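Local coordinates for protein xyloglucan-specific endo-beta-1,4-glucanase BoGH9A (Bacteroides ovatus, PDB 6DHT) that cleaves the beta-1,4-linked glucan backbone of xyloglucan internally, releasing xyloglucan oligosaccharides in Bacteroides ovatus, at residues Gly180-Gln191 with Val274-Tyr285. Residues are numbered along the deposited sequence; the frame is centred on the assembly and turned at random.
Sequences GYSIGLMQSIYQ and VMAQSSRLFASY. With EDO (1,2-ethanediol), chain I.
Gly184 O takes hydrogen bonds from two side chains, one of them across the contact. Gln277 NE2 lies 3.2 Å from Gly184 O, in the carbonyl plane and on a lone pair, with an almost straight N-H...O angle. Ser188 OG, one turn on, reaches Gly184 O at 2.7 Å. CG of Gln277 stands anti to the backbone N (chi1 -171°), and the extended chain carries its amide across to helix 176-192.

That amide also accepts a bond. Gln187 NE2 sits 2.9 Å from Gln277 OE1, well above the carbonyl plane, and the two amides are turned 65° apart. Gln187 NE2 also donates to Ser278 OG at 3.0 Å; both partners lie close to its amide plane. Ser278 OG bonds to Val274 O. A leucine in place of Gln187 would probably leave Gln277 OE1 and Ser278 OG without their shared donor, and Gln277 freer to turn. Gln187 OE1 is buried without a polar partner, beside the Phe282 ring edge.

The packing is knobs-into-holes. Gln187 sits among Val274, Gln277, Ser278 and Leu281, while Val274 fits against Gly180, Ile183, Gly184 and Gln187. Val274 CG2 presses tightly on Ile183 CG2, at 3.4 Å. Leu281 spreads its branches, CD1 against Gln187 CB and CD2 against Gln191 CG.

Towards the C-terminal ends, Gln191 OE1 accepts from Arg280 NH2 at 3.3 Å, at the guanidinium edge. Arg280 has its stronger partner in Glu348, a salt bridge. A water joins Tyr190 OH to Leu281 O. Helix 213-226 packs against this contact, its Met218 touching Gln187.

Segments 180-191 and 274-281 of the glycosyl hydrolase family 9 domain, with axes 37° apart, are joined by a buried glutamine network whose directional bonds probably add to the apolar packing in placing the helices.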
ATOM      1  N   GLY A 180      -1.950   0.595  11.217  1.00 13.64           N
ATOM      2  CA  GLY A 180      -0.836  -0.148  11.755  1.00 13.72           C
ATOM      3  C   GLY A 180      -0.228  -1.052  10.708  1.00 13.97           C
ATOM      4  O   GLY A 180       0.994  -1.092  10.552  1.00 13.04           O
ATOM      5  N   TYR A 181      -1.069  -1.788  10.001  1.00 14.80           N
ATOM      6  CA  TYR A 181      -0.637  -2.632   8.888  1.00 12.38           C
ATOM      7  C   TYR A 181       0.079  -1.796   7.819  1.00 10.71           C
ATOM      8  O   TYR A 181       1.154  -2.174   7.296  1.00 12.36           O
ATOM      9  CB  TYR A 181      -1.847  -3.299   8.226  1.00 14.51           C
ATOM     10  CG  TYR A 181      -1.498  -3.806   6.867  1.00 14.24           C
ATOM     11  CD1 TYR A 181      -0.800  -5.000   6.688  1.00 13.77           C
ATOM     12  CD2 TYR A 181      -1.839  -3.070   5.754  1.00 13.59           C
ATOM     13  CE1 TYR A 181      -0.465  -5.434   5.399  1.00 14.25           C
ATOM     14  CE2 TYR A 181      -1.505  -3.476   4.491  1.00 14.58           C
ATOM     15  CZ  TYR A 181      -0.810  -4.662   4.317  1.00 14.23           C
ATOM     16  OH  TYR A 181      -0.499  -5.083   3.026  1.00 16.36           O
ATOM     17  N   SER A 182      -0.517  -0.664   7.471  1.00 11.75           N
ATOM     18  CA  SER A 182       0.019   0.165   6.401  1.00 12.23           C
ATOM     19  C   SER A 182       1.435   0.656   6.699  1.00 10.24           C
ATOM     20  O   SER A 182       2.338   0.582   5.855  1.00 11.33           O
ATOM     21  CB  SER A 182      -0.894   1.355   6.132  1.00 12.42           C
ATOM     22  OG  SER A 182      -2.162   0.949   5.586  1.00 12.88           O
ATOM     23  N   ILE A 183       1.625   1.191   7.895  1.00 10.92           N
ATOM     24  CA  ILE A 183       2.942   1.602   8.355  1.00 11.33           C
ATOM     25  C   ILE A 183       3.870   0.390   8.404  1.00 11.41           C
ATOM     26  O   ILE A 183       5.006   0.470   7.954  1.00 11.51           O
ATOM     27  CB  ILE A 183       2.843   2.240   9.729  1.00 11.71           C
ATOM     28  CG1 ILE A 183       2.029   3.530   9.691  1.00 11.94           C
ATOM     29  CG2 ILE A 183       4.224   2.513  10.243  1.00 12.08           C
ATOM     30  CD1 ILE A 183       1.557   4.011  11.034  1.00 15.08           C
ATOM     31  N   GLY A 184       3.376  -0.745   8.890  1.00 11.39           N
ATOM     32  CA  GLY A 184       4.192  -1.941   8.973  1.00 12.36           C
ATOM     33  C   GLY A 184       4.763  -2.367   7.620  1.00 11.34           C
ATOM     34  O   GLY A 184       5.928  -2.765   7.529  1.00 11.76           O
ATOM     35  N   LEU A 185       3.949  -2.241   6.578  1.00 11.64           N
ATOM     36  CA  LEU A 185       4.375  -2.590   5.228  1.00 11.66           C
ATOM     37  C   LEU A 185       5.391  -1.568   4.712  1.00 11.16           C
ATOM     38  O   LEU A 185       6.454  -1.954   4.209  1.00 10.98           O
ATOM     39  CB  LEU A 185       3.159  -2.676   4.291  1.00 11.12           C
ATOM     40  CG  LEU A 185       3.506  -2.982   2.829  1.00 11.93           C
ATOM     41  CD1 LEU A 185       4.258  -4.292   2.684  1.00 12.37           C
ATOM     42  CD2 LEU A 185       2.235  -2.995   2.004  1.00 13.05           C
ATOM     43  N   MET A 186       5.096  -0.276   4.841  1.00 11.34           N
ATOM     44  CA  MET A 186       5.987   0.741   4.316  1.00 10.77           C
ATOM     45  C   MET A 186       7.317   0.707   5.046  1.00 10.83           C
ATOM     46  O   MET A 186       8.377   0.867   4.429  1.00 11.68           O
ATOM     47  CB  MET A 186       5.356   2.128   4.330  1.00 11.28           C
ATOM     48  CG  MET A 186       4.201   2.239   3.342  1.00 10.59           C
ATOM     49  SD  MET A 186       3.445   3.858   3.270  1.00 12.09           S
ATOM     50  CE  MET A 186       2.473   3.846   4.739  1.00 11.77           C
ATOM     51  N   GLN A 187       7.273   0.505   6.351  1.00 11.19           N
ATOM     52  CA  GLN A 187       8.503   0.430   7.153  1.00 10.70           C
ATOM     53  C   GLN A 187       9.284  -0.855   6.905  1.00 11.93           C
ATOM     54  O   GLN A 187      10.496  -0.911   7.180  1.00 12.04           O
ATOM     55  CB  GLN A 187       8.189   0.673   8.656  1.00 10.97           C
ATOM     56  CG  GLN A 187       7.847   2.131   8.896  1.00 12.75           C
ATOM     57  CD  GLN A 187       7.714   2.589  10.347  1.00 12.58           C
ATOM     58  OE1 GLN A 187       7.765   3.794  10.584  1.00 14.94           O
ATOM     59  NE2 GLN A 187       7.480   1.683  11.278  1.00 12.39           N
ATOM     60  N   SER A 188       8.650  -1.904   6.391  1.00 12.25           N
ATOM     61  CA  SER A 188       9.386  -3.100   5.959  1.00 12.48           C
ATOM     62  C   SER A 188      10.277  -2.713   4.771  1.00 12.48           C
ATOM     63  O   SER A 188      11.474  -3.041   4.733  1.00 13.34           O
ATOM     64  CB  SER A 188       8.436  -4.234   5.546  1.00 13.09           C
ATOM     65  OG  SER A 188       7.623  -4.653   6.632  1.00 14.04           O
ATOM     66  N   ILE A 189       9.733  -1.995   3.797  1.00 11.34           N
ATOM     67  CA  ILE A 189      10.522  -1.626   2.623  1.00 11.69           C
ATOM     68  C   ILE A 189      11.569  -0.555   2.991  1.00 12.87           C
ATOM     69  O   ILE A 189      12.714  -0.580   2.503  1.00 12.22           O
ATOM     70  CB  ILE A 189       9.583  -1.211   1.431  1.00 12.46           C
ATOM     71  CG1 ILE A 189       9.075  -2.458   0.669  1.00 14.26           C
ATOM     72  CG2 ILE A 189      10.264  -0.300   0.432  1.00 13.22           C
ATOM     73  CD1 ILE A 189       8.271  -3.393   1.430  1.00 19.07           C
ATOM     74  N   TYR A 190      11.191   0.363   3.873  1.00 12.42           N
ATOM     75  CA  TYR A 190      12.143   1.352   4.383  1.00 12.05           C
ATOM     76  C   TYR A 190      13.458   0.716   4.870  1.00 12.66           C
ATOM     77  O   TYR A 190      14.558   1.187   4.550  1.00 14.13           O
ATOM     78  CB  TYR A 190      11.488   2.149   5.524  1.00 12.85           C
ATOM     79  CG  TYR A 190      12.478   3.061   6.200  1.00 13.35           C
ATOM     80  CD1 TYR A 190      12.778   4.309   5.661  1.00 14.02           C
ATOM     81  CD2 TYR A 190      13.116   2.661   7.374  1.00 14.57           C
ATOM     82  CE1 TYR A 190      13.749   5.123   6.255  1.00 14.46           C
ATOM     83  CE2 TYR A 190      14.039   3.451   7.958  1.00 13.26           C
ATOM     84  CZ  TYR A 190      14.336   4.687   7.417  1.00 13.34           C
ATOM     85  OH  TYR A 190      15.314   5.448   8.060  1.00 18.50           O
ATOM     86  N   GLN A 191      13.335  -0.363   5.633  1.00 11.29           N
ATOM     87  CA  GLN A 191      14.497  -1.023   6.236  1.00 13.55           C
ATOM     88  C   GLN A 191      15.433  -1.618   5.206  1.00 14.65           C
ATOM     89  O   GLN A 191      16.622  -1.825   5.492  1.00 17.02           O
ATOM     90  CB  GLN A 191      14.028  -2.092   7.213  1.00 13.25           C
ATOM     91  CG  GLN A 191      13.487  -1.529   8.525  1.00 13.65           C
ATOM     92  CD  GLN A 191      12.839  -2.582   9.392  1.00 14.61           C
ATOM     93  OE1 GLN A 191      13.480  -3.168  10.260  1.00 20.66           O
ATOM     94  NE2 GLN A 191      11.554  -2.796   9.216  1.00 14.64           N
ATOM     95  N   VAL A 274       3.771  -2.737  15.085  1.00 14.35           N
ATOM     96  CA  VAL A 274       4.275  -1.524  14.462  1.00 13.59           C
ATOM     97  C   VAL A 274       5.013  -0.638  15.452  1.00 13.18           C
ATOM     98  O   VAL A 274       5.956   0.041  15.099  1.00 13.44           O
ATOM     99  CB  VAL A 274       3.153  -0.787  13.701  1.00 15.50           C
ATOM    100  CG1 VAL A 274       2.278   0.037  14.609  1.00 14.76           C
ATOM    101  CG2 VAL A 274       3.730   0.086  12.593  1.00 15.38           C
ATOM    102  N   MET A 275       4.614  -0.682  16.717  1.00 13.92           N
ATOM    103  CA  MET A 275       5.319   0.114  17.713  1.00 15.84           C
ATOM    104  C   MET A 275       6.701  -0.491  18.036  1.00 12.61           C
ATOM    105  O   MET A 275       7.673   0.238  18.130  1.00 14.79           O
ATOM    106  CB  MET A 275       4.444   0.295  18.966  1.00 14.54           C
ATOM    107  CG  MET A 275       3.275   1.236  18.723  1.00 16.39           C
ATOM    108  SD  MET A 275       3.846   2.893  18.413  1.00 17.48           S
ATOM    109  CE  MET A 275       2.314   3.665  17.908  1.00 16.27           C
ATOM    110  N   ALA A 276       6.759  -1.810  18.126  1.00 14.10           N
ATOM    111  CA  ALA A 276       8.042  -2.490  18.305  1.00 15.69           C
ATOM    112  C   ALA A 276       8.973  -2.226  17.097  1.00 14.95           C
ATOM    113  O   ALA A 276      10.160  -1.913  17.265  1.00 15.39           O
ATOM    114  CB  ALA A 276       7.813  -3.965  18.505  1.00 17.46           C
ATOM    115  N   GLN A 277       8.431  -2.366  15.884  1.00 14.68           N
ATOM    116  CA  GLN A 277       9.164  -2.028  14.670  1.00 14.13           C
ATOM    117  C   GLN A 277       9.658  -0.581  14.725  1.00 13.56           C
ATOM    118  O   GLN A 277      10.825  -0.295  14.499  1.00 14.06           O
ATOM    119  CB  GLN A 277       8.226  -2.209  13.470  1.00 13.58           C
ATOM    120  CG  GLN A 277       8.865  -2.103  12.079  1.00 13.57           C
ATOM    121  CD  GLN A 277       7.827  -1.998  10.982  1.00 14.70           C
ATOM    122  OE1 GLN A 277       6.902  -1.194  11.058  1.00 14.45           O
ATOM    123  NE2 GLN A 277       7.969  -2.820   9.971  1.00 15.42           N
ATOM    124  N   SER A 278       8.725   0.345  14.973  1.00 13.87           N
ATOM    125  CA  SER A 278       9.054   1.768  14.993  1.00 12.75           C
ATOM    126  C   SER A 278      10.113   2.126  16.045  1.00 15.73           C
ATOM    127  O   SER A 278      10.911   3.041  15.837  1.00 16.12           O
ATOM    128  CB  SER A 278       7.792   2.607  15.204  1.00 12.86           C
ATOM    129  OG  SER A 278       6.862   2.348  14.153  1.00 14.77           O
ATOM    130  N   SER A 279      10.085   1.429  17.177  1.00 18.08           N
ATOM    131  CA  SER A 279      11.058   1.672  18.234  1.00 18.51           C
ATOM    132  C   SER A 279      12.472   1.577  17.672  1.00 18.20           C
ATOM    133  O   SER A 279      13.317   2.425  17.956  1.00 19.42           O
ATOM    134  CB  SER A 279      10.868   0.669  19.363  1.00 19.44           C
ATOM    135  OG  SER A 279      11.755   0.996  20.416  1.00 23.49           O
ATOM    136  N   ARG A 280      12.731   0.558  16.854  1.00 17.06           N
ATOM    137  CA  ARG A 280      14.056   0.387  16.267  1.00 17.09           C
ATOM    138  C   ARG A 280      14.368   1.477  15.257  1.00 15.68           C
ATOM    139  O   ARG A 280      15.471   2.025  15.211  1.00 19.35           O
ATOM    140  CB  ARG A 280      14.176  -0.973  15.567  1.00 16.94           C
ATOM    141  CG  ARG A 280      13.891  -2.159  16.435  1.00 18.79           C
ATOM    142  CD  ARG A 280      14.284  -3.478  15.752  1.00 18.48           C
ATOM    143  NE  ARG A 280      13.689  -3.686  14.432  1.00 17.63           N
ATOM    144  CZ  ARG A 280      12.504  -4.258  14.211  1.00 19.30           C
ATOM    145  NH1 ARG A 280      11.771  -4.676  15.227  1.00 18.19           N
ATOM    146  NH2 ARG A 280      12.051  -4.396  12.966  1.00 18.64           N
ATOM    147  N   LEU A 281      13.393   1.790  14.405  1.00 15.05           N
ATOM    148  CA  LEU A 281      13.663   2.697  13.302  1.00 16.44           C
ATOM    149  C   LEU A 281      13.844   4.137  13.730  1.00 15.72           C
ATOM    150  O   LEU A 281      14.475   4.908  13.021  1.00 18.69           O
ATOM    151  CB  LEU A 281      12.556   2.637  12.251  1.00 16.70           C
ATOM    152  CG  LEU A 281      12.257   1.253  11.668  1.00 19.74           C
ATOM    153  CD1 LEU A 281      11.189   1.387  10.570  1.00 16.23           C
ATOM    154  CD2 LEU A 281      13.455   0.496  11.228  1.00 28.35           C
ATOM    155  N   PHE A 282      13.227   4.525  14.852  1.00 16.68           N
ATOM    156  CA  PHE A 282      13.309   5.902  15.308  1.00 16.62           C
ATOM    157  C   PHE A 282      14.411   6.098  16.380  1.00 16.82           C
ATOM    158  O   PHE A 282      14.579   7.204  16.874  1.00 19.64           O
ATOM    159  CB  PHE A 282      11.947   6.366  15.832  1.00 17.77           C
ATOM    160  CG  PHE A 282      10.964   6.708  14.744  1.00 15.48           C
ATOM    161  CD1 PHE A 282      10.213   5.715  14.131  1.00 15.19           C
ATOM    162  CD2 PHE A 282      10.780   8.021  14.351  1.00 14.80           C
ATOM    163  CE1 PHE A 282       9.305   6.029  13.125  1.00 15.28           C
ATOM    164  CE2 PHE A 282       9.862   8.341  13.357  1.00 18.72           C
ATOM    165  CZ  PHE A 282       9.127   7.339  12.756  1.00 14.59           C
ATOM    166  N   ALA A 283      15.150   5.043  16.690  1.00 17.21           N
ATOM    167  CA  ALA A 283      16.241   5.120  17.692  1.00 17.66           C
ATOM    168  C   ALA A 283      17.287   6.175  17.345  1.00 23.01           C
ATOM    169  O   ALA A 283      17.812   6.847  18.243  1.00 22.41           O
ATOM    170  CB  ALA A 283      16.902   3.773  17.832  1.00 19.10           C
ATOM    171  N   SER A 284      17.585   6.326  16.057  1.00 20.61           N
ATOM    172  CA  SER A 284      18.535   7.319  15.573  1.00 21.14           C
ATOM    173  C   SER A 284      18.002   8.739  15.487  1.00 20.35           C
ATOM    174  O   SER A 284      18.771   9.648  15.165  1.00 25.15           O
ATOM    175  CB  SER A 284      19.045   6.926  14.180  1.00 28.30           C
ATOM    176  OG  SER A 284      19.767   5.713  14.246  1.00 40.69           O
ATOM    177  N   TYR A 285      16.709   8.948  15.749  1.00 18.62           N
ATOM    178  CA  TYR A 285      16.086  10.245  15.495  1.00 19.34           C
ATOM    179  C   TYR A 285      15.493  10.859  16.761  1.00 23.00           C
ATOM    180  O   TYR A 285      14.396  11.414  16.770  1.00 23.35           O
ATOM    181  CB  TYR A 285      15.056  10.102  14.332  1.00 17.29           C
ATOM    182  CG  TYR A 285      15.716   9.517  13.101  1.00 18.92           C
ATOM    183  CD1 TYR A 285      16.624  10.265  12.364  1.00 17.74           C
ATOM    184  CD2 TYR A 285      15.464   8.206  12.702  1.00 17.58           C
ATOM    185  CE1 TYR A 285      17.263   9.737  11.265  1.00 17.72           C
ATOM    186  CE2 TYR A 285      16.102   7.661  11.597  1.00 18.11           C
ATOM    187  CZ  TYR A 285      16.993   8.432  10.883  1.00 19.19           C
ATOM    188  OH  TYR A 285      17.646   7.921   9.785  1.00 21.33           O
TER
HETATM  189  C1  EDO I 608      16.773   1.167  11.436  1.00 39.54           C
HETATM  190  O1  EDO I 608      16.576   0.289  12.557  1.00 39.60           O
HETATM  191  C2  EDO I 608      17.228   0.319  10.257  1.00 41.33           C
HETATM  192  O2  EDO I 608      16.508  -0.923  10.258  1.00 38.70           O
HETATM  193  O   HOH W   1      15.959   4.286  10.556  1.00 21.19           O
HETATM  194  O   HOH W   2       9.905  -5.128  10.407  1.00 17.33           O
HETATM  195  O   HOH W   3      15.375  -2.664  12.303  1.00 28.19           O